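PDB 4HB9: similarities with probable monooxygenase, which probably acts as an FAD-dependent monooxygenase, holding flavin-adenine dinucleotide in a fold like that of the aromatic-ring hydroxylases. Local coordinates for residues A[176-190]-A[289-303]. Numbering follows the deposited sequence. Where two conformers were deposited one is given.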
ATOM      1  N   ILE A 176     -13.876   4.229 -14.965  1.00 36.52           N
ATOM      2  CA  ILE A 176     -12.884   3.248 -14.521  1.00 36.87           C
ATOM      3  C   ILE A 176     -13.535   2.267 -13.546  1.00 39.55           C
ATOM      4  O   ILE A 176     -13.996   2.658 -12.460  1.00 39.19           O
ATOM      5  CB  ILE A 176     -11.676   3.912 -13.845  1.00 37.54           C
ATOM      6  CG1 ILE A 176     -10.860   4.665 -14.889  1.00 36.92           C
ATOM      7  CG2 ILE A 176     -10.803   2.855 -13.147  1.00 38.32           C
ATOM      8  CD1 ILE A 176      -9.810   5.586 -14.304  1.00 38.93           C
ATOM      9  N   GLU A 177     -13.562   0.994 -13.929  1.00 41.34           N
ATOM     10  CA  GLU A 177     -14.239  -0.037 -13.135  1.00 46.02           C
ATOM     11  C   GLU A 177     -13.290  -1.202 -12.843  1.00 40.35           C
ATOM     12  O   GLU A 177     -12.561  -1.622 -13.713  1.00 40.33           O
ATOM     13  CB  GLU A 177     -15.499  -0.533 -13.862  1.00 54.77           C
ATOM     14  CG  GLU A 177     -15.259  -1.029 -15.291  1.00 61.90           C
ATOM     15  CD  GLU A 177     -16.547  -1.228 -16.096  1.00 71.32           C
ATOM     16  OE1 GLU A 177     -17.642  -1.360 -15.489  1.00 72.36           O
ATOM     17  OE2 GLU A 177     -16.460  -1.257 -17.349  1.00 69.70           O
ATOM     18  N   ARG A 178     -13.318  -1.706 -11.611  1.00 40.47           N
ATOM     19  CA  ARG A 178     -12.503  -2.847 -11.202  1.00 37.69           C
ATOM     20  C   ARG A 178     -13.163  -4.133 -11.653  1.00 33.38           C
ATOM     21  O   ARG A 178     -14.378  -4.157 -11.869  1.00 30.50           O
ATOM     22  CB  ARG A 178     -12.343  -2.876  -9.682  1.00 42.20           C
ATOM     23  CG  ARG A 178     -13.576  -3.387  -8.944  1.00 49.50           C
ATOM     24  CD  ARG A 178     -13.661  -2.894  -7.506  1.00 51.06           C
ATOM     25  NE  ARG A 178     -14.700  -3.600  -6.763  1.00 55.24           N
ATOM     26  CZ  ARG A 178     -14.814  -3.612  -5.432  1.00 57.72           C
ATOM     27  NH1 ARG A 178     -13.939  -2.960  -4.664  1.00 57.60           N
ATOM     28  NH2 ARG A 178     -15.797  -4.306  -4.862  1.00 56.38           N
ATOM     29  N   PHE A 179     -12.374  -5.203 -11.790  1.00 29.07           N
ATOM     30  CA  PHE A 179     -12.948  -6.532 -11.999  1.00 27.30           C
ATOM     31  C   PHE A 179     -12.354  -7.528 -11.000  1.00 26.48           C
ATOM     32  O   PHE A 179     -11.280  -7.300 -10.458  1.00 23.76           O
ATOM     33  CB  PHE A 179     -12.751  -7.022 -13.437  1.00 27.57           C
ATOM     34  CG  PHE A 179     -11.310  -7.190 -13.840  1.00 28.04           C
ATOM     35  CD1 PHE A 179     -10.652  -8.415 -13.660  1.00 26.94           C
ATOM     36  CD2 PHE A 179     -10.611  -6.138 -14.410  1.00 28.46           C
ATOM     37  CE1 PHE A 179      -9.343  -8.567 -14.032  1.00 25.82           C
ATOM     38  CE2 PHE A 179      -9.290  -6.293 -14.780  1.00 28.24           C
ATOM     39  CZ  PHE A 179      -8.652  -7.507 -14.584  1.00 26.36           C
ATOM     40  N   ASP A 180     -13.068  -8.623 -10.770  1.00 25.37           N
ATOM     41  CA  ASP A 180     -12.573  -9.678  -9.896  1.00 26.83           C
ATOM     42  C   ASP A 180     -11.556 -10.533 -10.639  1.00 25.62           C
ATOM     43  O   ASP A 180     -11.803 -11.031 -11.744  1.00 22.94           O
ATOM     44  CB  ASP A 180     -13.709 -10.565  -9.397  1.00 29.86           C
ATOM     45  CG  ASP A 180     -14.646  -9.847  -8.448  1.00 32.26           C
ATOM     46  OD1 ASP A 180     -14.191  -9.028  -7.628  1.00 34.53           O
ATOM     47  OD2 ASP A 180     -15.856 -10.119  -8.517  1.00 36.55           O
ATOM     48  N   VAL A 181     -10.432 -10.760  -9.987  1.00 23.26           N
ATOM     49  CA  VAL A 181      -9.340 -11.533 -10.573  1.00 22.51           C
ATOM     50  C   VAL A 181      -9.627 -13.032 -10.561  1.00 21.16           C
ATOM     51  O   VAL A 181      -9.101 -13.759 -11.370  1.00 22.75           O
ATOM     52  CB  VAL A 181      -8.039 -11.228  -9.825  1.00 21.29           C
ATOM     53  CG1 VAL A 181      -6.907 -12.149 -10.255  1.00 22.73           C
ATOM     54  CG2 VAL A 181      -7.663  -9.781 -10.047  1.00 22.14           C
ATOM     55  N   GLY A 182     -10.484 -13.476  -9.653  1.00 20.64           N
ATOM     56  CA  GLY A 182     -10.734 -14.888  -9.461  1.00 19.77           C
ATOM     57  C   GLY A 182      -9.751 -15.511  -8.493  1.00 19.53           C
ATOM     58  O   GLY A 182      -9.744 -16.751  -8.328  1.00 20.66           O
ATOM     59  N   VAL A 183      -8.913 -14.676  -7.872  1.00 19.88           N
ATOM     60  CA  VAL A 183      -7.925 -15.127  -6.880  1.00 18.91           C
ATOM     61  C   VAL A 183      -8.206 -14.380  -5.571  1.00 19.05           C
ATOM     62  O   VAL A 183      -8.532 -13.174  -5.580  1.00 16.94           O
ATOM     63  CB  VAL A 183      -6.485 -14.899  -7.376  1.00 19.71           C
ATOM     64  CG1 VAL A 183      -5.455 -15.216  -6.309  1.00 19.87           C
ATOM     65  CG2 VAL A 183      -6.226 -15.743  -8.629  1.00 20.99           C
ATOM     66  N   SER A 184      -8.096 -15.110  -4.459  1.00 18.13           N
ATOM     67  CA  SER A 184      -8.261 -14.549  -3.118  1.00 18.60           C
ATOM     68  C   SER A 184      -7.088 -14.944  -2.244  1.00 18.11           C
ATOM     69  O   SER A 184      -6.304 -15.825  -2.601  1.00 18.26           O
ATOM     70  CB  SER A 184      -9.543 -15.051  -2.504  1.00 18.95           C
ATOM     71  OG  SER A 184     -10.641 -14.626  -3.274  1.00 19.36           O
HETATM   72  N   MSE A 185      -6.915 -14.262  -1.122  1.00 17.89           N
HETATM   73  CA  MSE A 185      -5.787 -14.576  -0.244  1.00 18.50           C
HETATM   74  C   MSE A 185      -6.192 -14.443   1.199  1.00 17.95           C
HETATM   75  O   MSE A 185      -7.178 -13.762   1.533  1.00 17.81           O
HETATM   76  CB  MSE A 185      -4.580 -13.692  -0.565  1.00 21.12           C
HETATM   77  CG  MSE A 185      -4.760 -12.213  -0.312  1.00 25.40           C
HETATM   78 SE   MSE A 185      -3.116 -11.192  -0.817  1.00 39.01          SE
HETATM   79  CE  MSE A 185      -2.450 -12.111  -2.370  1.00 29.10           C
ATOM     80  N   ILE A 186      -5.440 -15.126   2.048  1.00 17.40           N
ATOM     81  CA  ILE A 186      -5.580 -15.037   3.500  1.00 17.07           C
ATOM     82  C   ILE A 186      -4.177 -14.737   4.017  1.00 16.95           C
ATOM     83  O   ILE A 186      -3.225 -15.462   3.693  1.00 16.04           O
ATOM     84  CB  ILE A 186      -6.144 -16.344   4.092  1.00 17.32           C
ATOM     85  CG1 ILE A 186      -7.517 -16.662   3.508  1.00 17.68           C
ATOM     86  CG2 ILE A 186      -6.238 -16.269   5.608  1.00 17.94           C
ATOM     87  CD1 ILE A 186      -8.082 -17.996   3.945  1.00 17.96           C
ATOM     88  N   ILE A 187      -4.050 -13.648   4.778  1.00 17.75           N
ATOM     89  CA  ILE A 187      -2.767 -13.127   5.246  1.00 17.41           C
ATOM     90  C   ILE A 187      -2.751 -13.182   6.775  1.00 18.06           C
ATOM     91  O   ILE A 187      -3.685 -12.701   7.427  1.00 16.68           O
ATOM     92  CB  ILE A 187      -2.581 -11.664   4.819  1.00 20.49           C
ATOM     93  CG1 ILE A 187      -2.746 -11.511   3.298  1.00 23.62           C
ATOM     94  CG2 ILE A 187      -1.210 -11.132   5.263  1.00 20.37           C
ATOM     95  CD1 ILE A 187      -2.664 -10.078   2.787  1.00 26.74           C
ATOM     96  N   GLY A 188      -1.709 -13.779   7.342  1.00 16.16           N
ATOM     97  CA  GLY A 188      -1.526 -13.771   8.797  1.00 16.34           C
ATOM     98  C   GLY A 188      -0.113 -13.377   9.178  1.00 15.97           C
ATOM     99  O   GLY A 188       0.790 -13.372   8.334  1.00 15.91           O
ATOM    100  N   ARG A 189       0.074 -13.039  10.451  1.00 16.75           N
ATOM    101  CA  ARG A 189       1.385 -12.721  10.966  1.00 17.43           C
ATOM    102  C   ARG A 189       1.620 -13.490  12.238  1.00 18.16           C
ATOM    103  O   ARG A 189       0.689 -13.750  13.000  1.00 18.54           O
ATOM    104  CB  ARG A 189       1.518 -11.215  11.237  1.00 18.73           C
ATOM    105  CG  ARG A 189       0.610 -10.692  12.350  1.00 18.52           C
ATOM    106  CD  ARG A 189       0.739  -9.195  12.598  1.00 18.60           C
ATOM    107  NE  ARG A 189       0.374  -8.898  13.999  1.00 18.67           N
ATOM    108  CZ  ARG A 189       0.731  -7.811  14.687  1.00 19.16           C
ATOM    109  NH1 ARG A 189       1.398  -6.824  14.115  1.00 18.84           N
ATOM    110  NH2 ARG A 189       0.408  -7.695  15.984  1.00 17.89           N
ATOM    111  N   ALA A 190       2.881 -13.806  12.487  1.00 18.11           N
ATOM    112  CA  ALA A 190       3.270 -14.454  13.727  1.00 18.33           C
ATOM    113  C   ALA A 190       4.493 -13.776  14.302  1.00 18.10           C
ATOM    114  O   ALA A 190       5.507 -13.666  13.625  1.00 17.58           O
ATOM    115  CB  ALA A 190       3.553 -15.916  13.467  1.00 18.73           C
ATOM    116  N   SER A 289       0.061 -17.987  14.690  1.00 25.21           N
ATOM    117  CA  SER A 289      -0.235 -16.645  14.228  1.00 26.07           C
ATOM    118  C   SER A 289      -1.161 -15.882  15.191  1.00 27.34           C
ATOM    119  O   SER A 289      -1.853 -16.443  16.034  1.00 24.73           O
ATOM    120  CB  SER A 289      -0.774 -16.681  12.793  1.00 28.86           C
ATOM    121  OG  SER A 289       0.260 -17.152  11.936  1.00 30.43           O
ATOM    122  N   ASP A 290      -1.126 -14.570  15.043  1.00 25.61           N
ATOM    123  CA  ASP A 290      -1.842 -13.620  15.867  1.00 27.24           C
ATOM    124  C   ASP A 290      -3.327 -13.610  15.513  1.00 29.47           C
ATOM    125  O   ASP A 290      -3.688 -13.180  14.426  1.00 30.81           O
ATOM    126  CB  ASP A 290      -1.217 -12.248  15.569  1.00 27.76           C
ATOM    127  CG  ASP A 290      -2.009 -11.083  16.115  1.00 30.39           C
ATOM    128  OD1 ASP A 290      -3.028 -11.271  16.830  1.00 34.46           O
ATOM    129  OD2 ASP A 290      -1.577  -9.947  15.839  1.00 28.63           O
HETATM  130  N   MSE A 291      -4.195 -14.002  16.439  1.00 34.29           N
HETATM  131  CA  MSE A 291      -5.649 -14.093  16.156  1.00 43.26           C
HETATM  132  C   MSE A 291      -6.357 -12.775  15.954  1.00 45.68           C
HETATM  133  O   MSE A 291      -7.495 -12.746  15.486  1.00 48.30           O
HETATM  134  CB  MSE A 291      -6.361 -14.865  17.264  1.00 56.61           C
HETATM  135  CG  MSE A 291      -5.931 -16.336  17.264  1.00 69.56           C
HETATM  136 SE   MSE A 291      -6.172 -17.181  19.040  1.00102.69          SE
HETATM  137  CE  MSE A 291      -4.920 -16.128  20.147  1.00 95.38           C
ATOM    138  N   GLU A 292      -5.709 -11.666  16.290  1.00 45.68           N
ATOM    139  CA  GLU A 292      -6.268 -10.329  16.024  1.00 48.31           C
ATOM    140  C   GLU A 292      -5.920  -9.725  14.656  1.00 48.68           C
ATOM    141  O   GLU A 292      -6.458  -8.667  14.287  1.00 55.53           O
ATOM    142  CB  GLU A 292      -5.778  -9.346  17.085  1.00 50.87           C
ATOM    143  CG  GLU A 292      -6.814  -8.926  18.099  1.00 52.54           C
ATOM    144  CD  GLU A 292      -6.452  -7.580  18.683  1.00 55.34           C
ATOM    145  OE1 GLU A 292      -5.310  -7.448  19.183  1.00 54.82           O
ATOM    146  OE2 GLU A 292      -7.281  -6.648  18.591  1.00 53.33           O
ATOM    147  N   ASN A 293      -5.007 -10.351  13.922  1.00 41.12           N
ATOM    148  CA  ASN A 293      -4.533  -9.793  12.654  1.00 37.75           C
ATOM    149  C   ASN A 293      -4.486 -10.869  11.549  1.00 33.63           C
ATOM    150  O   ASN A 293      -3.419 -11.138  11.010  1.00 33.89           O
ATOM    151  CB  ASN A 293      -3.135  -9.151  12.820  1.00 36.46           C
ATOM    152  CG  ASN A 293      -3.158  -7.839  13.610  1.00 40.39           C
ATOM    153  OD1 ASN A 293      -3.246  -6.756  13.024  1.00 40.07           O
ATOM    154  ND2 ASN A 293      -3.074  -7.928  14.939  1.00 39.12           N
ATOM    155  N   ILE A 294      -5.618 -11.493  11.234  1.00 32.50           N
ATOM    156  CA  ILE A 294      -5.694 -12.400  10.061  1.00 30.68           C
ATOM    157  C   ILE A 294      -6.693 -11.825   9.085  1.00 31.88           C
ATOM    158  O   ILE A 294      -7.835 -11.580   9.452  1.00 32.71           O
ATOM    159  CB  ILE A 294      -6.109 -13.836  10.403  1.00 32.30           C
ATOM    160  CG1 ILE A 294      -5.106 -14.445  11.376  1.00 34.11           C
ATOM    161  CG2 ILE A 294      -6.143 -14.716   9.136  1.00 31.37           C
ATOM    162  CD1 ILE A 294      -5.600 -15.721  12.005  1.00 39.00           C
ATOM    163  N   SER A 295      -6.272 -11.617   7.841  1.00 27.95           N
ATOM    164  CA  SER A 295      -7.101 -10.867   6.894  1.00 28.04           C
ATOM    165  C   SER A 295      -7.372 -11.662   5.618  1.00 24.60           C
ATOM    166  O   SER A 295      -6.434 -12.036   4.903  1.00 22.05           O
ATOM    167  CB  SER A 295      -6.443  -9.552   6.514  1.00 31.42           C
ATOM    168  OG  SER A 295      -5.992  -8.865   7.658  1.00 40.02           O
ATOM    169  N   PRO A 296      -8.655 -11.884   5.305  1.00 23.35           N
ATOM    170  CA  PRO A 296      -9.025 -12.417   4.000  1.00 21.87           C
ATOM    171  C   PRO A 296      -9.274 -11.293   3.002  1.00 23.65           C
ATOM    172  O   PRO A 296      -9.866 -10.271   3.365  1.00 22.92           O
ATOM    173  CB  PRO A 296     -10.329 -13.149   4.300  1.00 23.43           C
ATOM    174  CG  PRO A 296     -10.944 -12.343   5.405  1.00 24.37           C
ATOM    175  CD  PRO A 296      -9.837 -11.665   6.159  1.00 23.48           C
ATOM    176  N   LEU A 297      -8.881 -11.498   1.749  1.00 22.05           N
ATOM    177  CA  LEU A 297      -8.996 -10.469   0.712  1.00 24.40           C
ATOM    178  C   LEU A 297      -9.312 -11.096  -0.632  1.00 21.73           C
ATOM    179  O   LEU A 297      -8.669 -12.069  -1.031  1.00 20.43           O
ATOM    180  CB  LEU A 297      -7.676  -9.713   0.536  1.00 28.00           C
ATOM    181  CG  LEU A 297      -7.111  -8.834   1.641  1.00 35.18           C
ATOM    182  CD1 LEU A 297      -5.800  -8.247   1.136  1.00 38.58           C
ATOM    183  CD2 LEU A 297      -8.100  -7.724   2.002  1.00 38.12           C
ATOM    184  N   HIS A 298     -10.278 -10.525  -1.335  1.00 21.15           N
ATOM    185  CA  HIS A 298     -10.563 -10.916  -2.720  1.00 20.48           C
ATOM    186  C   HIS A 298      -9.804  -9.966  -3.637  1.00 21.98           C
ATOM    187  O   HIS A 298      -9.876  -8.754  -3.468  1.00 20.80           O
ATOM    188  CB  HIS A 298     -12.074 -10.857  -3.009  1.00 21.44           C
ATOM    189  CG  HIS A 298     -12.869 -11.843  -2.223  1.00 21.73           C
ATOM    190  ND1 HIS A 298     -12.594 -13.192  -2.231  1.00 21.03           N
ATOM    191  CD2 HIS A 298     -13.930 -11.677  -1.393  1.00 22.40           C
ATOM    192  CE1 HIS A 298     -13.450 -13.814  -1.442  1.00 22.88           C
ATOM    193  NE2 HIS A 298     -14.275 -12.917  -0.930  1.00 22.84           N
ATOM    194  N   LEU A 299      -9.025 -10.500  -4.578  1.00 21.07           N
ATOM    195  CA  LEU A 299      -8.201  -9.642  -5.404  1.00 22.10           C
ATOM    196  C   LEU A 299      -9.030  -9.082  -6.534  1.00 22.63           C
ATOM    197  O   LEU A 299      -9.753  -9.821  -7.215  1.00 19.51           O
ATOM    198  CB  LEU A 299      -6.986 -10.361  -5.972  1.00 23.11           C
ATOM    199  CG  LEU A 299      -6.048 -10.979  -4.933  1.00 26.15           C
ATOM    200  CD1 LEU A 299      -4.809 -11.485  -5.652  1.00 27.11           C
ATOM    201  CD2 LEU A 299      -5.662  -9.992  -3.839  1.00 28.30           C
ATOM    202  N   ARG A 300      -8.925  -7.771  -6.695  1.00 23.48           N
ATOM    203  CA  ARG A 300      -9.576  -7.049  -7.769  1.00 26.49           C
ATOM    204  C   ARG A 300      -8.508  -6.316  -8.562  1.00 27.54           C
ATOM    205  O   ARG A 300      -7.410  -6.054  -8.050  1.00 28.04           O
ATOM    206  CB  ARG A 300     -10.651  -6.124  -7.203  1.00 30.32           C
ATOM    207  CG  ARG A 300     -11.779  -6.929  -6.574  1.00 34.96           C
ATOM    208  CD  ARG A 300     -12.872  -6.086  -5.953  1.00 40.43           C
ATOM    209  NE  ARG A 300     -13.838  -6.914  -5.214  1.00 44.31           N
ATOM    210  CZ  ARG A 300     -13.772  -7.230  -3.914  1.00 46.94           C
ATOM    211  NH1 ARG A 300     -12.779  -6.796  -3.140  1.00 49.01           N
ATOM    212  NH2 ARG A 300     -14.724  -7.993  -3.379  1.00 46.38           N
ATOM    213  N   SER A 301      -8.781  -6.064  -9.836  1.00 24.97           N
ATOM    214  CA  SER A 301      -7.813  -5.366 -10.678  1.00 26.81           C
ATOM    215  C   SER A 301      -8.584  -4.414 -11.579  1.00 27.91           C
ATOM    216  O   SER A 301      -9.783  -4.252 -11.412  1.00 28.32           O
ATOM    217  CB  SER A 301      -6.990  -6.371 -11.486  1.00 27.80           C
ATOM    218  OG  SER A 301      -5.919  -5.770 -12.181  1.00 27.46           O
HETATM  219  N   MSE A 302      -7.908  -3.804 -12.541  1.00 31.84           N
HETATM  220  CA  MSE A 302      -8.594  -2.869 -13.432  0.50 31.69           C
HETATM  221  C   MSE A 302      -8.063  -3.022 -14.814  1.00 30.53           C
HETATM  222  O   MSE A 302      -6.946  -3.503 -15.022  1.00 27.99           O
HETATM  223  CB  MSE A 302      -8.472  -1.426 -12.955  0.50 34.17           C
HETATM  224  CG  MSE A 302      -7.041  -0.920 -13.029  0.50 36.89           C
HETATM  225 SE   MSE A 302      -7.044   0.948 -12.425  0.50 44.55          SE
HETATM  226  CE  MSE A 302      -6.279   0.490 -10.678  0.50 39.77           C
ATOM    227  N   PRO A 303      -8.880  -2.643 -15.795  1.00 30.09           N
ATOM    228  CA  PRO A 303      -8.327  -2.764 -17.125  1.00 29.90           C
ATOM    229  C   PRO A 303      -7.235  -1.719 -17.380  1.00 28.07           C
ATOM    230  O   PRO A 303      -6.980  -0.839 -16.559  1.00 24.95           O
ATOM    231  CB  PRO A 303      -9.534  -2.593 -18.047  1.00 30.31           C
ATOM    232  CG  PRO A 303     -10.621  -2.006 -17.221  1.00 32.24           C
ATOM    233  CD  PRO A 303     -10.275  -2.162 -15.772  1.00 29.37           C
TER
HETATM  234  O   HOH W   1     -12.287 -10.552  -6.310  1.00 35.30           O
HETATM  235  O   HOH W   2      -2.367 -13.105  11.954  1.00 30.38           O
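Strand 295-301 pairs antiparallel with strand 183-190, their short axes at 158°, and a beta bulge around G182 shifts the register by two before D180 and R300 pair again. Strand 295-301 is the outermost strand, within this chain, of the mixed sheet that, as in aromatic-ring hydroxylases, flanks the flavin. The ladder includes M185 N to L297 O (2.8 Å) and V181 N to L299 O (3.0 Å). On one face, I187 CD1 touches L297 CD1, and I187 lies close to the bound FAD; the bent end of selenomethionine M185 crosses L299 at about a right angle, CE and SE against its two methyls. L299 CD1 also meets V183 CG1, beneath helix 355-386. On the other face S184 OG lies in the ring plane of H298, hydrogen-bonded to ND1 at 2.6 Å, and T252 is its second partner. Beyond the bulge the R178 guanidinium lies flat and offset on R300, the planes 15° apart, with NH2 over the rim of R300's guanidinium; D180 OD1 forms a salt bridge with R300 NE (3.2 Å), which probably eases the like charges, and a water joins OD1 to L299 O. At the far end R189, its CG wedged between backbone N and carbonyl carbon (chi1 66°), runs extended to D290, whose OD1 closes an Asx turn with E292 N. R189 NE (2.9 Å) and NH2 (3.0 Å) both grip D290 OD2, which N293 ND2 meets from above the carboxylate plane.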